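PDB 4YO7: sugar ABC transporter (Sugar-binding protein) from Bacillus halodurans, which binds myo-inositol between its two lobes and probably serves as the solute-capturing component of a sugar ABC importer. Local coordinates for residues 52-57 with 132-137; 61-66 with 78-83; 96-101 with 120-125; 296-299 with 303-306. One frame throughout, in Å; residues are numbered along the deposited sequence. Where two conformers were deposited one is given.

Interaction 1. Residues 52-57 with 132-137; sequences ISNLDE and ANRTFD. With INS (1,2,3,4,5,6-hexahydroxy-cyclohexane), chain F.
Ser53 sets its hydroxyl over one face of the Arg134 guanidinium, while the edge of that same flat group is turned to the bound inositol. Ser53 OG lies 3.2 Å from Arg134 CZ, displaced from the centre toward the rim; its angle is too poor for bonding there, and it pairs instead with Asn108. The arginine chain, extended from CG to NE, reaches along to the inositol, where neighbouring N-H groups on NE and NH2 meet adjacent hydroxyls. Arg134 NH2 donates to INS O1 in the plane of the guanidinium, at 2.7 Å and nearly straight (171°), and Arg134 NE reaches INS O6 at 3.0 Å. NH1 is engaged by the carbonyl of Pro109. Both segments are loops following parallel strands of one lobe, 46-52 and 129-132, the place where periplasmic binding proteins of this class carry their ligand cleft; Asp262, Arg186, Asn236 and Gln282 add further hydrogen bonds to inositol. Asp56 grips the inositol with both carboxylate oxygens: OD1 accepts from INS O2 at 2.8 Å and OD2 from INS O1 at 2.7 Å. INS O1 therefore bridges Asp56 and Arg134, whose charged atoms OD2 and NH2 stay 4.1 Å apart. With alanine replacing Arg134, INS O1 and O6 would each lose a donor, and Asp56 would probably be left without its nearby positive charge. Asp56 also caps helix 57-70, since OD1 accepts from Leu59 N, which steadies the carboxylate. Asn133 uses both ends of its amide, OD1 accepting from INS O6 at 2.7 Å and ND2 donating to INS O5 at 3.1 Å.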
loop_
_atom_site.group_PDB
_atom_site.type_symbol
_atom_site.label_atom_id
_atom_site.label_comp_id
_atom_site.label_asym_id
_atom_site.label_seq_id
_atom_site.Cartn_x
_atom_site.Cartn_y
_atom_site.Cartn_z
ATOM N N ILE A 52 10.088 8.853 0.477
ATOM C CA ILE A 52 9.013 7.941 0.829
ATOM C C ILE A 52 7.969 8.744 1.608
ATOM O O ILE A 52 8.322 9.669 2.315
ATOM C CB ILE A 52 9.540 6.730 1.629
ATOM C CG1 ILE A 52 8.509 5.599 1.655
ATOM C CG2 ILE A 52 9.989 7.121 3.038
ATOM C CD1 ILE A 52 9.103 4.259 2.031
ATOM N N SER A 53 6.688 8.435 1.443
ATOM C CA SER A 53 5.647 9.225 2.118
ATOM C C SER A 53 5.789 9.228 3.635
ATOM O O SER A 53 5.615 10.268 4.257
ATOM C CB SER A 53 4.235 8.730 1.741
ATOM O OG SER A 53 4.021 7.409 2.177
ATOM N N ASN A 54 6.083 8.067 4.206
ATOM C CA ASN A 54 6.247 7.896 5.641
ATOM C C ASN A 54 6.661 6.462 5.883
ATOM O O ASN A 54 6.632 5.654 4.954
ATOM C CB ASN A 54 4.965 8.279 6.419
ATOM C CG ASN A 54 3.869 7.222 6.369
ATOM O OD1 ASN A 54 3.516 6.668 5.313
ATOM N ND2 ASN A 54 3.294 6.969 7.521
ATOM N N LEU A 55 7.078 6.160 7.109
ATOM C CA LEU A 55 7.526 4.816 7.464
ATOM C C LEU A 55 6.459 4.074 8.261
ATOM O O LEU A 55 6.642 3.739 9.431
ATOM C CB LEU A 55 8.851 4.894 8.223
ATOM C CG LEU A 55 9.978 5.445 7.339
ATOM C CD1 LEU A 55 11.212 5.696 8.196
ATOM C CD2 LEU A 55 10.326 4.522 6.195
ATOM N N ASP A 56 5.340 3.792 7.610
ATOM C CA ASP A 56 4.283 3.037 8.265
ATOM C C ASP A 56 4.598 1.530 8.223
ATOM O O ASP A 56 5.687 1.138 7.783
ATOM C CB ASP A 56 2.912 3.388 7.661
ATOM C CG ASP A 56 2.779 3.064 6.171
ATOM O OD1 ASP A 56 3.321 2.047 5.712
ATOM O OD2 ASP A 56 2.058 3.821 5.455
ATOM N N GLU A 57 3.687 0.703 8.736
ATOM C CA GLU A 57 3.998 -0.713 8.940
ATOM C C GLU A 57 4.482 -1.368 7.639
ATOM O O GLU A 57 5.543 -1.978 7.600
ATOM C CB GLU A 57 2.788 -1.465 9.502
ATOM C CG GLU A 57 3.085 -2.910 9.958
ATOM C CD GLU A 57 3.746 -3.008 11.326
ATOM O OE1 GLU A 57 3.885 -1.977 12.023
ATOM O OE2 GLU A 57 4.116 -4.137 11.714
ATOM N N ALA A 132 6.796 4.876 -6.857
ATOM C CA ALA A 132 6.714 3.611 -6.165
ATOM C C ALA A 132 5.474 3.519 -5.279
ATOM O O ALA A 132 5.189 4.440 -4.507
ATOM C CB ALA A 132 7.960 3.392 -5.323
ATOM N N ASN A 133 4.768 2.389 -5.441
ATOM C CA ASN A 133 3.719 1.881 -4.570
ATOM C C ASN A 133 2.389 2.638 -4.538
ATOM O O ASN A 133 1.353 2.004 -4.464
ATOM C CB ASN A 133 4.283 1.748 -3.152
ATOM C CG ASN A 133 3.213 1.506 -2.114
ATOM O OD1 ASN A 133 2.727 2.452 -1.504
ATOM N ND2 ASN A 133 2.862 0.249 -1.885
ATOM N N ARG A 134 2.405 3.965 -4.591
ATOM C CA ARG A 134 1.166 4.747 -4.683
ATOM C C ARG A 134 1.046 5.417 -6.041
ATOM O O ARG A 134 1.895 6.206 -6.430
ATOM C CB ARG A 134 1.101 5.801 -3.584
ATOM C CG ARG A 134 1.130 5.252 -2.202
ATOM C CD ARG A 134 1.198 6.379 -1.218
ATOM N NE ARG A 134 1.126 5.961 0.175
ATOM C CZ ARG A 134 1.065 6.816 1.196
ATOM N NH1 ARG A 134 1.090 8.135 0.981
ATOM N NH2 ARG A 134 0.963 6.361 2.427
ATOM N N THR A 135 -0.050 5.145 -6.726
ATOM C CA THR A 135 -0.311 5.741 -8.018
ATOM C C THR A 135 -1.286 6.912 -7.847
ATOM O O THR A 135 -1.742 7.227 -6.744
ATOM C CB THR A 135 -0.844 4.675 -9.020
ATOM O OG1 THR A 135 -0.801 5.204 -10.351
ATOM C CG2 THR A 135 -2.264 4.192 -8.698
ATOM N N PHE A 136 -1.593 7.554 -8.957
ATOM C CA PHE A 136 -2.416 8.748 -8.976
ATOM C C PHE A 136 -2.813 9.000 -10.404
ATOM O O PHE A 136 -2.152 8.507 -11.328
ATOM C CB PHE A 136 -1.656 9.945 -8.434
ATOM C CG PHE A 136 -0.351 10.186 -9.126
ATOM C CD1 PHE A 136 0.779 9.492 -8.759
ATOM C CD2 PHE A 136 -0.245 11.139 -10.125
ATOM C CE1 PHE A 136 1.975 9.735 -9.386
ATOM C CE2 PHE A 136 0.971 11.361 -10.760
ATOM C CZ PHE A 136 2.064 10.665 -10.381
ATOM N N ASP A 137 -3.899 9.757 -10.594
ATOM C CA ASP A 137 -4.288 10.188 -11.923
ATOM C C ASP A 137 -3.223 11.108 -12.480
ATOM O O ASP A 137 -2.955 12.179 -11.917
ATOM C CB ASP A 137 -5.648 10.893 -11.899
ATOM C CG ASP A 137 -6.804 9.958 -11.622
ATOM O OD1 ASP A 137 -6.635 8.724 -11.570
ATOM O OD2 ASP A 137 -7.924 10.482 -11.476
HETATM C C1 INS F . 0.199 2.609 2.567
HETATM C C2 INS F . 0.162 1.580 3.691
HETATM C C3 INS F . -0.811 0.465 3.307
HETATM C C4 INS F . -0.390 -0.217 2.000
HETATM C C5 INS F . -0.307 0.842 0.881
HETATM C C6 INS F . 0.657 1.950 1.277
HETATM O O1 INS F . 1.134 3.677 2.884
HETATM O O2 INS F . 1.475 1.043 3.833
HETATM O O3 INS F . -0.813 -0.484 4.413
HETATM O O4 INS F . -1.382 -1.179 1.613
HETATM O O5 INS F . 0.203 0.205 -0.304
HETATM O O6 INS F . 0.641 2.970 0.204
#

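Interaction 2. Residues 61-66 with 78-83; sequences YMQDAM and FIFSDA
Phe80 lays one corner of its ring against Met66, a selenomethionine in this crystal, with Phe80 CE2 3.7 Å from Met66 CB. The ring meets the helix obliquely, and its far atom CZ also comes to 3.9 Å from the backbone oxygen Met66 O, so the root of Met66 and its main chain, more than the selenium, do the touching. The Met66 side chain, bent at chi3, also touches Val292 of helix 284-299.

Gln63, one turn earlier, passes the other end of Phe80 in the opposite sense. Its CG stands anti to the backbone N (chi1 172°) and the chain then bends, bringing OE1 to 4.0 Å from Phe80 CD2 with the amide and ring planes 66° apart. No direct hydrogen bond joins the two segments; water does the polar work. One water donates to Gln63 OE1 at 2.7 Å and to Ser81 O at 2.9 Å, lying in the plane of the Phe80 ring at its edge. A second takes a weak bond from Gln63 NE2 and donates to Phe80 O at 3.1 Å. Each half of the amide is thus linked to a strand carbonyl, an arrangement that should limit its rotation.

Gln63 also touches Ile52 and Phe80 touches Val50, both of strand 46-52. Helix 57-70 covering the strands on either side of it in sequence, 46-52 and the outermost 76-82, is the beta-alpha-beta unit that opens the parallel sheet of this lobe.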
loop_
_atom_site.group_PDB
_atom_site.type_symbol
_atom_site.label_atom_id
_atom_site.label_comp_id
_atom_site.label_asym_id
_atom_site.label_seq_id
_atom_site.Cartn_x
_atom_site.Cartn_y
_atom_site.Cartn_z
ATOM N N TYR A 61 8.929 -1.976 5.462
ATOM C CA TYR A 61 9.518 -3.127 4.785
ATOM C C TYR A 61 9.997 -2.725 3.388
ATOM O O TYR A 61 11.040 -3.184 2.920
ATOM C CB TYR A 61 8.524 -4.276 4.691
ATOM C CG TYR A 61 8.159 -4.877 6.026
ATOM C CD1 TYR A 61 9.008 -5.767 6.665
ATOM C CD2 TYR A 61 6.973 -4.544 6.654
ATOM C CE1 TYR A 61 8.680 -6.306 7.894
ATOM C CE2 TYR A 61 6.637 -5.078 7.877
ATOM C CZ TYR A 61 7.494 -5.963 8.491
ATOM O OH TYR A 61 7.171 -6.511 9.721
HETATM N N MSE A 62 9.243 -1.853 2.731
HETATM C CA MSE A 62 9.623 -1.440 1.382
HETATM C C MSE A 62 10.905 -0.630 1.430
HETATM O O MSE A 62 11.816 -0.862 0.643
HETATM C CB MSE A 62 8.521 -0.628 0.701
HETATM C CG MSE A 62 8.827 -0.460 -0.797
HETATM SE SE MSE A 62 7.498 0.700 -1.654
HETATM C CE MSE A 62 8.233 2.439 -1.155
ATOM N N GLN A 63 10.988 0.299 2.374
ATOM C CA GLN A 63 12.187 1.134 2.538
ATOM C C GLN A 63 13.421 0.296 2.881
ATOM O O GLN A 63 14.494 0.538 2.342
ATOM C CB GLN A 63 11.958 2.177 3.621
ATOM C CG GLN A 63 13.203 3.014 4.046
ATOM C CD GLN A 63 13.155 4.424 3.516
ATOM O OE1 GLN A 63 12.632 4.679 2.442
ATOM N NE2 GLN A 63 13.657 5.359 4.308
ATOM N N ASP A 64 13.265 -0.694 3.760
ATOM C CA ASP A 64 14.392 -1.574 4.107
ATOM C C ASP A 64 14.867 -2.331 2.867
ATOM O O ASP A 64 16.079 -2.540 2.672
ATOM C CB ASP A 64 14.006 -2.574 5.207
ATOM C CG ASP A 64 13.847 -1.921 6.580
ATOM O OD1 ASP A 64 14.271 -0.758 6.758
ATOM O OD2 ASP A 64 13.312 -2.590 7.492
ATOM N N ALA A 65 13.920 -2.733 2.023
ATOM C CA ALA A 65 14.266 -3.435 0.785
ATOM C C ALA A 65 14.984 -2.501 -0.204
ATOM O O ALA A 65 15.907 -2.943 -0.903
ATOM C CB ALA A 65 13.031 -4.034 0.138
HETATM N N MSE A 66 14.577 -1.224 -0.256
HETATM C CA MSE A 66 15.275 -0.240 -1.103
HETATM C C MSE A 66 16.707 -0.068 -0.624
HETATM O O MSE A 66 17.640 -0.052 -1.425
HETATM C CB MSE A 66 14.544 1.120 -1.127
HETATM C CG MSE A 66 13.197 1.020 -1.755
HETATM SE SE MSE A 66 12.473 2.798 -2.116
HETATM C CE MSE A 66 12.115 3.394 -0.343
ATOM N N PHE A 78 22.770 7.159 -2.467
ATOM C CA PHE A 78 21.313 7.316 -2.314
ATOM C C PHE A 78 20.968 8.270 -1.183
ATOM O O PHE A 78 21.591 8.239 -0.127
ATOM C CB PHE A 78 20.645 5.960 -2.059
ATOM C CG PHE A 78 20.656 5.058 -3.256
ATOM C CD1 PHE A 78 21.816 4.426 -3.650
ATOM C CD2 PHE A 78 19.510 4.856 -3.994
ATOM C CE1 PHE A 78 21.824 3.608 -4.754
ATOM C CE2 PHE A 78 19.523 4.030 -5.098
ATOM C CZ PHE A 78 20.673 3.412 -5.466
ATOM N N ILE A 79 19.985 9.139 -1.411
ATOM C CA ILE A 79 19.463 10.009 -0.361
ATOM C C ILE A 79 18.082 9.499 -0.023
ATOM O O ILE A 79 17.166 9.638 -0.821
ATOM C CB ILE A 79 19.373 11.482 -0.794
ATOM C CG1 ILE A 79 20.746 11.993 -1.247
ATOM C CG2 ILE A 79 18.862 12.345 0.349
ATOM C CD1 ILE A 79 20.656 13.292 -2.015
ATOM N N PHE A 80 17.944 8.879 1.149
ATOM C CA PHE A 80 16.661 8.304 1.579
ATOM C C PHE A 80 15.962 9.268 2.518
ATOM O O PHE A 80 16.305 9.361 3.696
ATOM C CB PHE A 80 16.859 6.940 2.257
ATOM C CG PHE A 80 17.088 5.825 1.287
ATOM C CD1 PHE A 80 18.356 5.294 1.115
ATOM C CD2 PHE A 80 16.036 5.340 0.499
ATOM C CE1 PHE A 80 18.575 4.279 0.211
ATOM C CE2 PHE A 80 16.267 4.315 -0.422
ATOM C CZ PHE A 80 17.547 3.794 -0.551
ATOM N N SER A 81 14.969 9.969 1.988
ATOM C CA SER A 81 14.225 10.978 2.727
ATOM C C SER A 81 12.809 10.505 3.034
ATOM O O SER A 81 12.258 9.665 2.331
ATOM C CB SER A 81 14.146 12.288 1.926
ATOM O OG SER A 81 15.456 12.793 1.684
ATOM N N ASP A 82 12.249 11.063 4.096
ATOM C CA ASP A 82 10.943 10.689 4.635
ATOM C C ASP A 82 10.090 11.958 4.704
ATOM O O ASP A 82 10.456 12.913 5.382
ATOM C CB ASP A 82 11.129 10.061 6.029
ATOM C CG ASP A 82 9.832 9.732 6.739
ATOM O OD1 ASP A 82 8.723 9.903 6.195
ATOM O OD2 ASP A 82 9.948 9.251 7.889
ATOM N N ALA A 83 8.973 11.970 3.988
ATOM C CA ALA A 83 8.113 13.151 3.929
ATOM C C ALA A 83 7.235 13.315 5.161
ATOM O O ALA A 83 6.622 14.361 5.323
ATOM C CB ALA A 83 7.242 13.108 2.696
HETATM O O HOH W 1 13.426 7.109 1.623
HETATM O O HOH W 2 14.243 7.776 5.350
#

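Interaction 3. Residues 96-101 with 120-125; sequences NFISRN and NMVNDA
Ile98 crosses from helix 87-100 to helix 112-125, where Ala125, Met121 and Val122 receive it. Its CB projects toward the second helix and divides the side chain between two levels. The CG2 branch, anti to the backbone N, meets the methyl of Ala125, with Ile98 CG2 and Ala125 CB 3.7 Å apart. On the other branch CG1 passes the same methyl more loosely, at 4.1 Å from Ala125 CB. With CD1 anti to CA (chi2 169°) the branch runs extended to its tip, which presses on Met121, here a selenomethionine: Ile98 CD1 lies 3.5 Å from Met121 CG and 4.0 Å from Met121 O. The same methyl touches the next residue, with Val122 CG2 4.0 Å from Ile98 CD1.

The two helical segments run almost exactly parallel, 4° apart, with axes 10.6 Å from each other, a spacing that Ile98 fills together with the side chains it meets. Both helices lie over the parallel sheet, where Phe97 and Val122 each rest on Ile105 of strand 104-107. Just beyond Ile98, Asn101 closes helix 87-100 with a Schellman motif, so the contact sits at the helix's end. Cutting Ile98 back to alanine removes both branches and would probably leave a gap beside Met121, Val122 and Ala125. Since no hydrogen bond or charge pair crosses between the segments, the contact depends on the fit of apolar surfaces, without the directional demands of polar bonds.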
loop_
_atom_site.group_PDB
_atom_site.type_symbol
_atom_site.label_atom_id
_atom_site.label_comp_id
_atom_site.label_asym_id
_atom_site.label_seq_id
_atom_site.Cartn_x
_atom_site.Cartn_y
_atom_site.Cartn_z
ATOM N N ASN A 96 14.907 19.957 -3.709
ATOM C CA ASN A 96 16.306 19.788 -3.344
ATOM C C ASN A 96 17.008 18.794 -4.254
ATOM O O ASN A 96 18.119 19.035 -4.714
ATOM C CB ASN A 96 16.430 19.356 -1.875
ATOM C CG ASN A 96 17.874 19.175 -1.439
ATOM O OD1 ASN A 96 18.388 18.076 -1.437
ATOM N ND2 ASN A 96 18.533 20.260 -1.085
ATOM N N PHE A 97 16.355 17.676 -4.535
ATOM C CA PHE A 97 16.920 16.709 -5.474
ATOM C C PHE A 97 17.145 17.324 -6.857
ATOM O O PHE A 97 18.160 17.079 -7.479
ATOM C CB PHE A 97 16.025 15.481 -5.621
ATOM C CG PHE A 97 15.809 14.689 -4.354
ATOM C CD1 PHE A 97 16.714 14.680 -3.305
ATOM C CD2 PHE A 97 14.675 13.882 -4.265
ATOM C CE1 PHE A 97 16.458 13.914 -2.167
ATOM C CE2 PHE A 97 14.432 13.137 -3.146
ATOM C CZ PHE A 97 15.320 13.143 -2.108
ATOM N N ILE A 98 16.201 18.133 -7.341
ATOM C CA ILE A 98 16.370 18.818 -8.614
ATOM C C ILE A 98 17.545 19.787 -8.546
ATOM O O ILE A 98 18.381 19.804 -9.441
ATOM C CB ILE A 98 15.104 19.570 -9.006
ATOM C CG1 ILE A 98 14.008 18.559 -9.333
ATOM C CG2 ILE A 98 15.361 20.487 -10.191
ATOM C CD1 ILE A 98 12.620 19.168 -9.487
ATOM N N SER A 99 17.627 20.554 -7.475
ATOM C CA SER A 99 18.683 21.553 -7.386
ATOM C C SER A 99 20.090 20.945 -7.290
ATOM O O SER A 99 21.065 21.570 -7.719
ATOM C CB SER A 99 18.432 22.494 -6.227
ATOM O OG SER A 99 18.739 21.942 -4.962
ATOM N N ARG A 100 20.169 19.744 -6.724
ATOM C CA ARG A 100 21.405 18.964 -6.640
ATOM C C ARG A 100 21.778 18.309 -7.964
ATOM O O ARG A 100 22.901 17.821 -8.131
ATOM C CB ARG A 100 21.267 17.852 -5.589
ATOM C CG ARG A 100 21.313 18.251 -4.150
ATOM C CD ARG A 100 20.891 17.028 -3.330
ATOM N NE ARG A 100 21.051 17.222 -1.883
ATOM C CZ ARG A 100 22.113 16.839 -1.182
ATOM N NH1 ARG A 100 23.134 16.236 -1.776
ATOM N NH2 ARG A 100 22.162 17.069 0.126
ATOM N N ASN A 101 20.815 18.273 -8.885
ATOM C CA ASN A 101 20.918 17.589 -10.169
ATOM C C ASN A 101 21.169 16.091 -10.022
ATOM O O ASN A 101 22.075 15.532 -10.655
ATOM C CB ASN A 101 21.991 18.231 -11.066
ATOM C CG ASN A 101 21.736 17.980 -12.536
ATOM O OD1 ASN A 101 20.587 17.786 -12.947
ATOM N ND2 ASN A 101 22.792 17.968 -13.335
ATOM N N ASN A 120 5.310 16.916 -12.754
ATOM C CA ASN A 120 5.493 18.006 -13.704
ATOM C C ASN A 120 6.827 18.711 -13.526
ATOM O O ASN A 120 7.537 18.985 -14.503
ATOM C CB ASN A 120 4.364 19.026 -13.580
ATOM C CG ASN A 120 3.055 18.518 -14.154
ATOM O OD1 ASN A 120 3.039 17.659 -15.037
ATOM N ND2 ASN A 120 1.946 19.070 -13.673
HETATM N N MSE A 121 7.170 18.981 -12.277
HETATM C CA MSE A 121 8.395 19.687 -11.947
HETATM C C MSE A 121 9.641 18.879 -12.307
HETATM O O MSE A 121 10.600 19.426 -12.880
HETATM C CB MSE A 121 8.373 20.027 -10.452
HETATM C CG MSE A 121 9.528 20.808 -9.977
HETATM SE SE MSE A 121 9.222 21.354 -8.126
HETATM C CE MSE A 121 8.923 19.691 -7.191
ATOM N N VAL A 122 9.628 17.582 -11.987
ATOM C CA VAL A 122 10.778 16.748 -12.227
ATOM C C VAL A 122 10.889 16.532 -13.741
ATOM O O VAL A 122 11.980 16.574 -14.274
ATOM C CB VAL A 122 10.700 15.419 -11.435
ATOM C CG1 VAL A 122 11.880 14.517 -11.728
ATOM C CG2 VAL A 122 10.672 15.727 -9.980
ATOM N N ASN A 123 9.771 16.309 -14.423
ATOM C CA ASN A 123 9.815 16.216 -15.893
ATOM C C ASN A 123 10.424 17.482 -16.528
ATOM O O ASN A 123 11.269 17.392 -17.433
ATOM C CB ASN A 123 8.442 15.994 -16.491
ATOM C CG ASN A 123 7.926 14.574 -16.324
ATOM O OD1 ASN A 123 8.686 13.616 -16.142
ATOM N ND2 ASN A 123 6.624 14.437 -16.425
ATOM N N ASP A 124 10.005 18.657 -16.060
ATOM C CA ASP A 124 10.552 19.915 -16.593
ATOM C C ASP A 124 12.045 19.995 -16.340
ATOM O O ASP A 124 12.750 20.582 -17.141
ATOM C CB ASP A 124 9.867 21.144 -15.988
ATOM C CG ASP A 124 8.467 21.377 -16.544
ATOM O OD1 ASP A 124 8.133 20.816 -17.604
ATOM O OD2 ASP A 124 7.712 22.139 -15.917
ATOM N N ALA A 125 12.526 19.387 -15.253
ATOM C CA ALA A 125 13.952 19.394 -14.918
ATOM C C ALA A 125 14.755 18.410 -15.753
ATOM O O ALA A 125 15.977 18.431 -15.733
ATOM C CB ALA A 125 14.150 19.091 -13.420
#

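Interaction 4. Residues 296-299 with 303-306; sequences VQAA and DVED
Gln297 and Ala298, near the end of helix 284-299, receive the Val304 side chain as the chain doubles back past them. Taken in order, the helix segment begins with Val296, which faces the other way and packs on Tyr73, Phe76 and Phe78, tying the helix to strand 76-82. Gln297 turns toward the returning chain. Its CB lies 3.7 Å from Val304 CG1, and its extended side chain crosses the valine at a slant, leaving Gln297 OE1 3.9 Å from Val304 CG1. The amide oxygen takes a hydrogen bond from a water at 2.8 Å, and that water in turn accepts from Glu305 N at a longer 3.3 Å, a polar bridge beside the apolar touch.

Ala298 follows, offering both backbone and methyl: Val304 CG1 sits 3.7 Å from Ala298 N and 4.0 Å from Ala298 CB. Val304 achieves this with CG1 anti to its own carbonyl carbon (chi1 -64°), which directs that methyl to where the two residues join. Ala298, which is buried, also touches Pro128.

On the strand side Val304 leans on Thr143 and Ala144, and Asp306 OD1 accepts from Phe145 N. The segment thus forms a short helix-to-strand connection, with a valine tucked against the helix it has just left, leading into strand 307-308 at the border of the parallel sheet in this alpha/beta lobe.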
loop_
_atom_site.group_PDB
_atom_site.type_symbol
_atom_site.label_atom_id
_atom_site.label_comp_id
_atom_site.label_asym_id
_atom_site.label_seq_id
_atom_site.Cartn_x
_atom_site.Cartn_y
_atom_site.Cartn_z
ATOM N N VAL A 296 18.159 3.054 -11.006
ATOM C CA VAL A 296 19.548 2.910 -11.440
ATOM C C VAL A 296 19.632 2.802 -12.970
ATOM O O VAL A 296 20.481 3.438 -13.608
ATOM C CB VAL A 296 20.209 1.690 -10.788
ATOM C CG1 VAL A 296 21.498 1.313 -11.489
ATOM C CG2 VAL A 296 20.483 1.976 -9.323
ATOM N N GLN A 297 18.758 1.995 -13.573
ATOM C CA GLN A 297 18.763 1.879 -15.015
ATOM C C GLN A 297 18.524 3.228 -15.668
ATOM O O GLN A 297 19.168 3.553 -16.660
ATOM C CB GLN A 297 17.699 0.887 -15.505
ATOM C CG GLN A 297 17.983 -0.552 -15.193
ATOM C CD GLN A 297 16.828 -1.457 -15.607
ATOM O OE1 GLN A 297 15.662 -1.092 -15.473
ATOM N NE2 GLN A 297 17.152 -2.631 -16.130
ATOM N N ALA A 298 17.574 3.987 -15.145
ATOM C CA ALA A 298 17.207 5.280 -15.738
ATOM C C ALA A 298 18.343 6.289 -15.542
ATOM O O ALA A 298 18.706 7.045 -16.455
ATOM C CB ALA A 298 15.933 5.804 -15.111
ATOM N N ALA A 299 18.941 6.245 -14.362
ATOM C CA ALA A 299 20.110 7.068 -14.041
ATOM C C ALA A 299 21.287 6.789 -14.988
ATOM O O ALA A 299 22.093 7.689 -15.312
ATOM C CB ALA A 299 20.538 6.833 -12.615
ATOM N N ASP A 303 16.247 3.489 -21.185
ATOM C CA ASP A 303 14.793 3.588 -21.072
ATOM C C ASP A 303 14.279 2.457 -20.194
ATOM O O ASP A 303 14.730 1.325 -20.281
ATOM C CB ASP A 303 14.116 3.572 -22.443
ATOM C CG ASP A 303 14.336 4.879 -23.204
ATOM O OD1 ASP A 303 13.760 5.923 -22.819
ATOM O OD2 ASP A 303 15.112 4.866 -24.167
ATOM N N VAL A 304 13.352 2.796 -19.324
ATOM C CA VAL A 304 12.810 1.846 -18.370
ATOM C C VAL A 304 11.331 1.620 -18.646
ATOM O O VAL A 304 10.736 2.227 -19.531
ATOM C CB VAL A 304 13.033 2.336 -16.915
ATOM C CG1 VAL A 304 14.520 2.404 -16.620
ATOM C CG2 VAL A 304 12.393 3.668 -16.694
ATOM N N GLU A 305 10.745 0.709 -17.903
ATOM C CA GLU A 305 9.337 0.438 -18.052
ATOM C C GLU A 305 8.731 0.126 -16.698
ATOM O O GLU A 305 9.448 -0.121 -15.716
ATOM C CB GLU A 305 9.127 -0.723 -19.016
ATOM C CG GLU A 305 9.788 -1.997 -18.561
ATOM C CD GLU A 305 9.686 -3.104 -19.599
ATOM O OE1 GLU A 305 10.002 -2.837 -20.778
ATOM O OE2 GLU A 305 9.288 -4.236 -19.237
ATOM N N ASP A 306 7.412 0.149 -16.662
ATOM C CA ASP A 306 6.676 -0.168 -15.431
ATOM C C ASP A 306 6.954 -1.581 -14.942
ATOM O O ASP A 306 7.234 -2.491 -15.726
ATOM C CB ASP A 306 5.187 -0.047 -15.641
ATOM C CG ASP A 306 4.731 1.360 -16.000
ATOM O OD1 ASP A 306 5.504 2.327 -15.862
ATOM O OD2 ASP A 306 3.552 1.482 -16.387
HETATM O O HOH W 3 13.056 -1.185 -16.593
#

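In the fold
All four contacts belong to the same alpha/beta lobe but work at different depths. Interaction 1, nearest the centre of the chain, is polar and built around the ligand. Interaction 2 adjoins it: Ile52 pairs by backbone with Ser81 and Ala83, so strand 46-52, which leads into the pocket loop, lies beside the outermost strand, and the buried contact of interaction 2 mixes an aromatic ring with bridging water. Interactions 3 and 4 lie farther out, partly buried. The former is apolar throughout, between helices, reached from strand 76-82 through Phe97; the latter adds a single water bridge to a valine contact and meets interaction 2 where Val296 touches Phe78.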